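Local coordinates for LanC-like protein GCR2 (Arabidopsis thaliana, PDB 3T33), which binds zinc as a LanC-like family member and may play a role in abscisic acid signalling in plants, at residues Leu41-Pro44 / Tyr45-Ser49; Gly176-Trp179 / Ala180-Leu184; Thr340-Phe343 / Leu344-Arg348; Gln378-Gly381 / Gly382-Pro385. All coordinates share one frame; numbering follows the deposited sequence. Where two conformers were deposited one is given.

Interaction 1: residues Leu41-Pro44 / Tyr45-Ser49; sequences LSLP and YKSFS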
loop_
_atom_site.group_PDB
_atom_site.type_symbol
_atom_site.label_atom_id
_atom_site.label_comp_id
_atom_site.label_asym_id
_atom_site.label_seq_id
_atom_site.Cartn_x
_atom_site.Cartn_y
_atom_site.Cartn_z
ATOM N N LEU A 41 14.301 -15.493 11.987
ATOM C CA LEU A 41 12.913 -15.917 12.081
ATOM C C LEU A 41 12.540 -16.371 13.491
ATOM O O LEU A 41 11.401 -16.204 13.902
ATOM C CB LEU A 41 12.607 -17.018 11.064
ATOM C CG LEU A 41 12.669 -16.581 9.589
ATOM C CD1 LEU A 41 12.778 -17.788 8.696
ATOM C CD2 LEU A 41 11.442 -15.813 9.232
ATOM N N SER A 42 13.495 -16.953 14.215
ATOM C CA SER A 42 13.295 -17.476 15.580
ATOM C C SER A 42 13.222 -16.349 16.613
ATOM O O SER A 42 12.619 -16.501 17.665
ATOM C CB SER A 42 14.441 -18.437 15.978
ATOM O OG SER A 42 14.671 -19.464 15.012
ATOM N N LEU A 43 13.880 -15.237 16.312
ATOM C CA LEU A 43 13.940 -14.055 17.168
ATOM C C LEU A 43 12.567 -13.653 17.786
ATOM O O LEU A 43 11.526 -13.658 17.090
ATOM C CB LEU A 43 14.478 -12.936 16.329
ATOM C CG LEU A 43 15.698 -12.117 16.717
ATOM C CD1 LEU A 43 16.867 -12.942 17.301
ATOM C CD2 LEU A 43 16.171 -11.322 15.486
ATOM N N PRO A 44 12.551 -13.381 19.120
ATOM C CA PRO A 44 11.311 -12.849 19.648
ATOM C C PRO A 44 11.049 -11.402 19.089
ATOM O O PRO A 44 11.976 -10.641 18.777
ATOM C CB PRO A 44 11.517 -12.888 21.170
ATOM C CG PRO A 44 12.940 -12.932 21.377
ATOM C CD PRO A 44 13.630 -13.373 20.132
ATOM N N TYR A 45 9.778 -11.072 18.964
ATOM C CA TYR A 45 9.367 -9.899 18.240
ATOM C C TYR A 45 10.014 -8.596 18.706
ATOM O O TYR A 45 10.418 -7.792 17.892
ATOM C CB TYR A 45 7.863 -9.792 18.173
ATOM C CG TYR A 45 7.478 -8.997 16.948
ATOM C CD1 TYR A 45 7.204 -7.625 17.024
ATOM C CD2 TYR A 45 7.455 -9.603 15.686
ATOM C CE1 TYR A 45 6.881 -6.899 15.859
ATOM C CE2 TYR A 45 7.162 -8.873 14.538
ATOM C CZ TYR A 45 6.867 -7.544 14.645
ATOM O OH TYR A 45 6.562 -6.894 13.504
ATOM N N LYS A 46 10.146 -8.427 20.009
ATOM C CA LYS A 46 10.704 -7.231 20.586
ATOM C C LYS A 46 12.042 -6.906 19.991
ATOM O O LYS A 46 12.175 -5.815 19.442
ATOM C CB LYS A 46 10.773 -7.303 22.104
ATOM C CG LYS A 46 9.600 -8.162 22.672
ATOM C CD LYS A 46 9.732 -9.712 22.457
ATOM C CE LYS A 46 8.492 -10.468 22.951
ATOM N NZ LYS A 46 7.461 -10.590 21.860
ATOM N N SER A 47 13.010 -7.830 20.023
ATOM C CA SER A 47 14.316 -7.565 19.408
ATOM C C SER A 47 14.352 -7.711 17.869
ATOM O O SER A 47 15.192 -7.083 17.189
ATOM C CB SER A 47 15.427 -8.411 20.043
ATOM O OG SER A 47 15.044 -9.753 19.940
ATOM N N PHE A 48 13.471 -8.540 17.321
ATOM C CA PHE A 48 13.364 -8.607 15.873
ATOM C C PHE A 48 12.941 -7.222 15.332
ATOM O O PHE A 48 13.581 -6.691 14.465
ATOM C CB PHE A 48 12.342 -9.655 15.479
ATOM C CG PHE A 48 11.986 -9.642 14.041
ATOM C CD1 PHE A 48 12.823 -10.232 13.112
ATOM C CD2 PHE A 48 10.823 -9.029 13.610
ATOM C CE1 PHE A 48 12.502 -10.225 11.742
ATOM C CE2 PHE A 48 10.472 -9.038 12.235
ATOM C CZ PHE A 48 11.325 -9.635 11.302
ATOM N N SER A 49 11.908 -6.635 15.906
ATOM C CA SER A 49 11.429 -5.319 15.432
ATOM C C SER A 49 12.453 -4.205 15.706
ATOM O O SER A 49 12.691 -3.400 14.849
ATOM C CB SER A 49 10.057 -4.961 15.985
ATOM O OG SER A 49 10.170 -4.911 17.368
#

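Interaction 2: residues Gly176-Trp179 / Ala180-Leu184; sequences GYLW and ACLFL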
loop_
_atom_site.group_PDB
_atom_site.type_symbol
_atom_site.label_atom_id
_atom_site.label_comp_id
_atom_site.label_asym_id
_atom_site.label_seq_id
_atom_site.Cartn_x
_atom_site.Cartn_y
_atom_site.Cartn_z
ATOM N N GLY A 176 -8.586 7.545 -6.631
ATOM C CA GLY A 176 -7.358 8.193 -6.195
ATOM C C GLY A 176 -7.467 9.561 -5.542
ATOM O O GLY A 176 -6.791 9.840 -4.534
ATOM N N TYR A 177 -8.293 10.439 -6.107
ATOM C CA TYR A 177 -8.478 11.734 -5.502
ATOM C C TYR A 177 -9.306 11.519 -4.220
ATOM O O TYR A 177 -9.100 12.149 -3.181
ATOM C CB TYR A 177 -9.216 12.623 -6.501
ATOM C CG TYR A 177 -9.860 13.794 -5.827
ATOM C CD1 TYR A 177 -9.108 14.933 -5.506
ATOM C CD2 TYR A 177 -11.182 13.783 -5.502
ATOM C CE1 TYR A 177 -9.684 16.026 -4.859
ATOM C CE2 TYR A 177 -11.797 14.928 -4.827
ATOM C CZ TYR A 177 -11.030 16.023 -4.527
ATOM O OH TYR A 177 -11.551 17.111 -3.831
ATOM N N LEU A 178 -10.305 10.659 -4.320
ATOM C CA LEU A 178 -11.237 10.426 -3.215
ATOM C C LEU A 178 -10.481 9.789 -2.025
ATOM O O LEU A 178 -10.708 10.162 -0.867
ATOM C CB LEU A 178 -12.320 9.454 -3.681
ATOM C CG LEU A 178 -13.293 8.913 -2.623
ATOM C CD1 LEU A 178 -13.999 10.108 -1.905
ATOM C CD2 LEU A 178 -14.292 7.964 -3.269
ATOM N N TRP A 179 -9.590 8.835 -2.335
ATOM C CA TRP A 179 -8.660 8.313 -1.322
ATOM C C TRP A 179 -7.930 9.441 -0.493
ATOM O O TRP A 179 -7.955 9.393 0.736
ATOM C CB TRP A 179 -7.675 7.291 -1.940
ATOM C CG TRP A 179 -7.009 6.357 -0.881
ATOM C CD1 TRP A 179 -7.316 5.032 -0.624
ATOM C CD2 TRP A 179 -5.959 6.712 0.058
ATOM N NE1 TRP A 179 -6.514 4.543 0.375
ATOM C CE2 TRP A 179 -5.684 5.550 0.830
ATOM C CE3 TRP A 179 -5.217 7.890 0.301
ATOM C CZ2 TRP A 179 -4.667 5.523 1.864
ATOM C CZ3 TRP A 179 -4.195 7.877 1.312
ATOM C CH2 TRP A 179 -3.936 6.668 2.077
ATOM N N ALA A 180 -7.402 10.467 -1.171
ATOM C CA ALA A 180 -6.717 11.599 -0.528
ATOM C C ALA A 180 -7.604 12.362 0.413
ATOM O O ALA A 180 -7.134 12.845 1.469
ATOM C CB ALA A 180 -6.153 12.579 -1.575
ATOM N N CYS A 181 -8.854 12.572 -0.021
ATOM C CA CYS A 181 -9.838 13.236 0.794
ATOM C C CYS A 181 -10.029 12.404 2.068
ATOM O O CYS A 181 -10.015 12.950 3.113
ATOM C CB CYS A 181 -11.209 13.342 0.077
ATOM S SG CYS A 181 -11.166 14.298 -1.488
ATOM N N LEU A 182 -10.351 11.110 1.928
ATOM C CA LEU A 182 -10.554 10.237 3.100
ATOM C C LEU A 182 -9.337 10.286 4.013
ATOM O O LEU A 182 -9.465 10.489 5.164
ATOM C CB LEU A 182 -10.827 8.839 2.651
ATOM C CG LEU A 182 -12.147 8.701 1.871
ATOM C CD1 LEU A 182 -12.224 7.392 1.149
ATOM C CD2 LEU A 182 -13.387 8.925 2.824
ATOM N N PHE A 183 -8.154 10.240 3.441
ATOM C CA PHE A 183 -6.929 10.300 4.192
ATOM C C PHE A 183 -6.791 11.621 4.968
ATOM O O PHE A 183 -6.515 11.638 6.174
ATOM C CB PHE A 183 -5.759 10.135 3.212
ATOM C CG PHE A 183 -4.411 10.431 3.809
ATOM C CD1 PHE A 183 -3.933 11.747 3.855
ATOM C CD2 PHE A 183 -3.601 9.381 4.320
ATOM C CE1 PHE A 183 -2.634 12.058 4.412
ATOM C CE2 PHE A 183 -2.284 9.662 4.845
ATOM C CZ PHE A 183 -1.796 11.001 4.888
ATOM N N LEU A 184 -7.017 12.727 4.283
ATOM C CA LEU A 184 -6.954 14.018 4.926
ATOM C C LEU A 184 -7.941 14.128 6.088
ATOM O O LEU A 184 -7.567 14.560 7.220
ATOM C CB LEU A 184 -7.189 15.141 3.924
ATOM C CG LEU A 184 -7.058 16.525 4.536
ATOM C CD1 LEU A 184 -5.744 16.698 5.263
ATOM C CD2 LEU A 184 -7.206 17.638 3.475
#

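Interaction 3: residues Thr340-Phe343 / Leu344-Arg348; sequences TYVF and LSLYR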
loop_
_atom_site.group_PDB
_atom_site.type_symbol
_atom_site.label_atom_id
_atom_site.label_comp_id
_atom_site.label_asym_id
_atom_site.label_seq_id
_atom_site.Cartn_x
_atom_site.Cartn_y
_atom_site.Cartn_z
ATOM N N THR A 340 4.473 -8.098 1.786
ATOM C CA THR A 340 4.443 -8.219 3.225
ATOM C C THR A 340 3.136 -7.744 3.856
ATOM O O THR A 340 2.624 -8.377 4.801
ATOM C CB THR A 340 5.637 -7.409 3.841
ATOM O OG1 THR A 340 6.812 -7.997 3.329
ATOM C CG2 THR A 340 5.671 -7.521 5.346
ATOM N N TYR A 341 2.588 -6.652 3.331
ATOM C CA TYR A 341 1.365 -6.044 3.866
ATOM C C TYR A 341 0.202 -6.967 3.757
ATOM O O TYR A 341 -0.769 -6.891 4.554
ATOM C CB TYR A 341 1.042 -4.705 3.171
ATOM C CG TYR A 341 1.821 -3.510 3.757
ATOM C CD1 TYR A 341 1.418 -2.892 4.937
ATOM C CD2 TYR A 341 2.977 -3.047 3.146
ATOM C CE1 TYR A 341 2.174 -1.822 5.483
ATOM C CE2 TYR A 341 3.730 -1.994 3.696
ATOM C CZ TYR A 341 3.310 -1.371 4.827
ATOM O OH TYR A 341 4.030 -0.299 5.353
ATOM N N VAL A 342 0.244 -7.862 2.794
ATOM C CA VAL A 342 -0.827 -8.878 2.801
ATOM C C VAL A 342 -0.883 -9.615 4.156
ATOM O O VAL A 342 -1.955 -9.713 4.782
ATOM C CB VAL A 342 -0.659 -9.907 1.645
ATOM C CG1 VAL A 342 -1.718 -10.946 1.752
ATOM C CG2 VAL A 342 -0.824 -9.218 0.300
ATOM N N PHE A 343 0.264 -10.094 4.640
ATOM C CA PHE A 343 0.261 -10.802 5.931
ATOM C C PHE A 343 -0.096 -9.954 7.114
ATOM O O PHE A 343 -0.865 -10.361 7.951
ATOM C CB PHE A 343 1.583 -11.563 6.094
ATOM C CG PHE A 343 1.929 -12.354 4.869
ATOM C CD1 PHE A 343 0.990 -13.235 4.334
ATOM C CD2 PHE A 343 3.145 -12.180 4.221
ATOM C CE1 PHE A 343 1.294 -13.995 3.213
ATOM C CE2 PHE A 343 3.468 -12.915 3.109
ATOM C CZ PHE A 343 2.536 -13.811 2.568
ATOM N N LEU A 344 0.451 -8.753 7.167
ATOM C CA LEU A 344 0.053 -7.723 8.123
ATOM C C LEU A 344 -1.421 -7.449 8.069
ATOM O O LEU A 344 -2.047 -7.263 9.110
ATOM C CB LEU A 344 0.768 -6.411 7.836
ATOM C CG LEU A 344 2.248 -6.571 8.112
ATOM C CD1 LEU A 344 2.983 -5.256 7.705
ATOM C CD2 LEU A 344 2.543 -6.923 9.585
ATOM N N SER A 345 -2.000 -7.454 6.894
ATOM C CA SER A 345 -3.421 -7.174 6.818
ATOM C C SER A 345 -4.253 -8.323 7.403
ATOM O O SER A 345 -5.289 -8.104 8.025
ATOM C CB SER A 345 -3.864 -6.911 5.349
ATOM O OG SER A 345 -5.061 -6.091 5.328
ATOM N N LEU A 346 -3.792 -9.551 7.173
ATOM C CA LEU A 346 -4.529 -10.761 7.599
ATOM C C LEU A 346 -4.391 -10.875 9.140
ATOM O O LEU A 346 -5.364 -11.154 9.871
ATOM C CB LEU A 346 -3.962 -11.990 6.868
ATOM C CG LEU A 346 -4.499 -12.065 5.436
ATOM C CD1 LEU A 346 -3.660 -12.970 4.583
ATOM C CD2 LEU A 346 -5.937 -12.548 5.506
ATOM N N TYR A 347 -3.220 -10.469 9.604
ATOM C CA TYR A 347 -2.937 -10.409 11.024
ATOM C C TYR A 347 -3.767 -9.370 11.720
ATOM O O TYR A 347 -4.344 -9.663 12.749
ATOM C CB TYR A 347 -1.436 -10.136 11.264
ATOM C CG TYR A 347 -1.052 -10.032 12.722
ATOM C CD1 TYR A 347 -1.289 -11.111 13.640
ATOM C CD2 TYR A 347 -0.446 -8.869 13.216
ATOM C CE1 TYR A 347 -0.901 -10.995 14.990
ATOM C CE2 TYR A 347 -0.043 -8.768 14.570
ATOM C CZ TYR A 347 -0.278 -9.840 15.432
ATOM O OH TYR A 347 0.090 -9.709 16.742
ATOM N N ARG A 348 -3.864 -8.158 11.169
ATOM C CA ARG A 348 -4.791 -7.197 11.729
ATOM C C ARG A 348 -6.209 -7.752 11.812
ATOM O O ARG A 348 -6.889 -7.525 12.803
ATOM C CB ARG A 348 -4.837 -5.908 10.932
ATOM C CG ARG A 348 -3.525 -5.088 10.839
ATOM C CD ARG A 348 -3.837 -3.615 10.392
ATOM N NE ARG A 348 -4.212 -3.612 8.985
ATOM C CZ ARG A 348 -5.399 -3.259 8.540
ATOM N NH1 ARG A 348 -6.319 -2.797 9.363
ATOM N NH2 ARG A 348 -5.644 -3.342 7.247
#

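Interaction 4: residues Gln378-Gly381 / Gly382-Pro385; sequences QMHG and GDRP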
loop_
_atom_site.group_PDB
_atom_site.type_symbol
_atom_site.label_atom_id
_atom_site.label_comp_id
_atom_site.label_asym_id
_atom_site.label_seq_id
_atom_site.Cartn_x
_atom_site.Cartn_y
_atom_site.Cartn_z
ATOM N N GLN A 378 19.951 -10.535 -9.243
ATOM C CA GLN A 378 18.882 -11.549 -9.059
ATOM C C GLN A 378 17.593 -10.934 -8.481
ATOM O O GLN A 378 16.537 -11.517 -8.577
ATOM C CB GLN A 378 19.307 -12.723 -8.167
ATOM C CG GLN A 378 20.795 -13.017 -8.054
ATOM C CD GLN A 378 21.047 -14.226 -7.158
ATOM O OE1 GLN A 378 20.231 -15.170 -7.122
ATOM N NE2 GLN A 378 22.170 -14.205 -6.421
ATOM N N MET A 379 17.708 -9.772 -7.855
ATOM C CA MET A 379 16.551 -8.981 -7.429
ATOM C C MET A 379 16.627 -7.595 -8.085
ATOM O O MET A 379 17.657 -6.918 -8.075
ATOM C CB MET A 379 16.456 -8.858 -5.889
ATOM C CG MET A 379 15.226 -8.038 -5.367
ATOM S SD MET A 379 15.069 -7.945 -3.536
ATOM C CE MET A 379 14.527 -9.602 -3.175
ATOM N N HIS A 380 15.515 -7.213 -8.684
ATOM C CA HIS A 380 15.425 -5.963 -9.340
ATOM C C HIS A 380 15.197 -4.898 -8.242
ATOM O O HIS A 380 14.374 -5.079 -7.346
ATOM C CB HIS A 380 14.272 -6.039 -10.319
ATOM C CG HIS A 380 14.136 -4.818 -11.152
ATOM N ND1 HIS A 380 13.324 -3.764 -10.789
ATOM C CD2 HIS A 380 14.745 -4.452 -12.301
ATOM C CE1 HIS A 380 13.407 -2.816 -11.708
ATOM N NE2 HIS A 380 14.280 -3.199 -12.623
ATOM N N GLY A 381 15.972 -3.821 -8.273
ATOM C CA GLY A 381 15.882 -2.839 -7.205
ATOM C C GLY A 381 14.955 -1.654 -7.446
ATOM O O GLY A 381 15.034 -0.660 -6.730
ATOM N N GLY A 382 14.071 -1.754 -8.440
ATOM C CA GLY A 382 13.277 -0.587 -8.924
ATOM C C GLY A 382 13.970 0.292 -9.998
ATOM O O GLY A 382 15.201 0.486 -9.974
ATOM N N ASP A 383 13.193 0.831 -10.940
ATOM C CA ASP A 383 13.792 1.780 -11.921
ATOM C C ASP A 383 14.209 3.073 -11.237
ATOM O O ASP A 383 15.241 3.673 -11.598
ATOM C CB ASP A 383 12.860 2.062 -13.093
ATOM C CG ASP A 383 12.664 0.844 -13.987
ATOM O OD1 ASP A 383 11.630 0.761 -14.672
ATOM O OD2 ASP A 383 13.537 -0.048 -13.999
ATOM N N ARG A 384 13.425 3.510 -10.241
ATOM C CA ARG A 384 13.920 4.569 -9.365
ATOM C C ARG A 384 14.285 3.909 -8.007
ATOM O O ARG A 384 13.397 3.611 -7.179
ATOM C CB ARG A 384 12.955 5.784 -9.280
ATOM C CG ARG A 384 12.743 6.509 -10.642
ATOM C CD ARG A 384 11.887 5.614 -11.484
ATOM N NE ARG A 384 11.672 6.013 -12.862
ATOM C CZ ARG A 384 10.526 5.820 -13.524
ATOM N NH1 ARG A 384 9.493 5.238 -12.919
ATOM N NH2 ARG A 384 10.415 6.202 -14.800
ATOM N N PRO A 385 15.589 3.632 -7.820
ATOM C CA PRO A 385 15.986 2.709 -6.744
ATOM C C PRO A 385 15.728 3.268 -5.322
ATOM O O PRO A 385 15.766 2.502 -4.333
ATOM C CB PRO A 385 17.493 2.458 -7.025
ATOM C CG PRO A 385 17.923 3.754 -7.848
ATOM C CD PRO A 385 16.729 4.017 -8.687
#

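Interaction 1: residues Leu41-Pro44 / Tyr45-Ser49
The carbonyl oxygen of Pro44 receives the amide of Phe48 at the start of helix 45-69, a worked example of a proline at the N-cap position opening a helix just after another has ended. The Phe48 N to Pro44 O bond, 3.0 Å and 164° at the hydrogen, is an i to i+4 link of the new helix. Ser47 adds a weak second donor to the same acceptor, OG to Pro44 O at 3.4 Å; its hydroxyl stands between its own backbone N and carbonyl carbon (chi1 56°), which turns it back toward the proline. The Pro44 ring lies close by, its CD 3.9 Å from Ser47 OG.

Leu43, the first residue to leave the preceding helix, packs on the same turn. Its CD2 branch reaches the edge of the Phe48 ring and comes within 3.9 Å of Phe48 CA, the two side chains crossing at about a right angle, with Leu43 CB 4.0 Å from Phe48 CB. On the solvent side the bent Lys46 chain passes alongside the proline, CD to Pro44 CB at 3.9 Å.

In the next shell, helix 353-375 packs against the joint, touched by Leu41, Tyr45 and Phe48. Its Lys360 donates from NZ to the carbonyls of Leu41 and Leu43 and makes a cation-pi contact with Phe48, so one ammonium group ties the end of helix 36-42 to the beginning of helix 45-69. Farther out, Tyr45 holds the backbone of Met402 by a hydrogen bond between OH and the carbonyl O.

Interaction 2: residues Gly176-Trp179 / Ala180-Leu184
Trp179 and Phe183, one helical turn apart, both extend with CG anti to the backbone nitrogen (chi1 -160° and 169°), and the two side chains project from the same flank of helix 174-188 at an oblique angle to one another. The six-membered ring of Trp179 lies nearly parallel to the Phe183 ring, with planes at 23°, but the two are slid so far apart, centroids 5.5 Å from each other, that they barely overlap. The tight touch is instead made by the rim of the indole: Trp179 CZ3 sits 3.3 Å from Phe183 CB and 3.4 Å from CD2 of the same residue.

On another flank of the helix, Cys181 has its SG beside its own backbone N, which swings the sulfur back over one face of the Tyr177 ring. It lies 3.8 Å from the ring centroid and is displaced toward the phenol end, where Tyr177 CE2 is 3.5 Å away. Leu178 and Leu182 meet more loosely, CG of the former to CD1 of the latter at 4.2 Å. In the backbone, Phe183 N donates to Trp179 O at 2.8 Å.

Phe126 meets both Trp179 and Phe183 with its ring inclined, and Leu178 and Cys181 rest on Met198 of helix 195-212. The side-chain part of the contact is probably mainly dispersive: polarisable sulfur over a pi face and carbon against carbon in a buried core, while the polar indole NE1 is satisfied by the carbonyl of Tyr413.

Interaction 3: residues Thr340-Phe343 / Leu344-Arg348
Val342 and Leu346 lie side by side on helix 336-350 and point the same way, CG1 of Val342 touching CD1 of Leu346 at 4.0 Å. Tyr341 and Leu344, three residues apart, meet differently: their side chains run obliquely to each other, and the Leu344 CD1 methyl approaches the ring obliquely at its CD1-CE1 bond, 4.0 Å from CD1 of Tyr341 and 4.2 Å from its CE1. A chi1 of -83° sets the Tyr341 ring beside its own backbone N, from where this side of it meets the methyl; its hydroxyl is hydrogen-bonded to Asp401.

Ser345 takes another direction. OG stands anti to the backbone N (chi1 -155°) and bonds the carboxylate of Glu414, which also forms a salt bridge with Arg348; serine and arginine together thus hold this acid from the C-terminal end of the chain. The backbone of Ser345 is held as well, N to Tyr341 O at 2.7 Å. Phe343 O accepts Tyr347 N at 2.9 Å and, weakly, Leu346 N at 3.1 Å.

Phe343 meets Phe362 of helix 353-375 edge-to-face, Val342 rests on Pro292 of helix 291-305, and Tyr341 packs on Met398 of helix 392-402. Such a helix, buried on several flanks and following closely on the zinc ligands Cys333 and His334, fits the alpha/alpha barrel (toroid) of the LanC-like family.

Interaction 4: residues Gln378-Gly381 / Gly382-Pro385
The carbonyl oxygen of Gly381 points to Pro385, whose CA approaches it at 3.5 Å in a CA-H...O contact, 152° at the hydrogen, with Pro385 CB also 4.0 Å from that oxygen. The contact accompanies a bend running from Gly381 to Pro385. Gly382, with a positive phi of 86°, a region that glycine enters readily, leads into the turn, and the chain comes back over Asp383 and Arg384.

With CG anti to the backbone N (chi1 -176°), the imidazole of His380 reaches along the chain toward Gly382 and Asp383. Its ND1 lies 3.2 Å from Gly382 N and its CE1 3.6 Å from Gly382 CA. The other ring nitrogen faces Asp383: OD2 of that residue is at the ring edge, in the ring plane, 3.5 Å from NE2 of His380 and 3.6 Å from its CE1. Carboxylate and imidazole planes are nearly at right angles, so the acid presents a single oxygen to the ring edge while standing almost perpendicular to it. The approach is a long one.

The bend sits beside the metal site. The side chain of His380 is about 6 Å from that of His334, which binds zinc together with Cys288 and Cys333; His380 itself is not among these ligands. The loop runs between helix 353-375 and helix 392-402. Met379 packs on Phe365, Leu373 and Ile374 of the first helix, the His380 backbone bonds with those of Lys328 and Val330, and the Pro385 backbone pairs with Ile392, where the second helix begins.

How the interactions relate
From the N terminus, the four contacts come strictly in series; none nests in or crosses another, and each is local, between residues close in sequence. Interaction 1 is the joint between helix 36-42 and helix 45-69. Interaction 2 lies within helix 174-188, across the chain's centre from interaction 1, about 35 Å between centres. Interaction 3, within helix 336-350, is nearer interaction 1, about 17 Å between centres, and helix 353-375 packs against both. Interaction 4 bends the loop from that same helix 353-375 to helix 392-402, which in turn touches interaction 3. The C-terminal residues link interactions 2 and 3 by meeting Trp179 and Ser345.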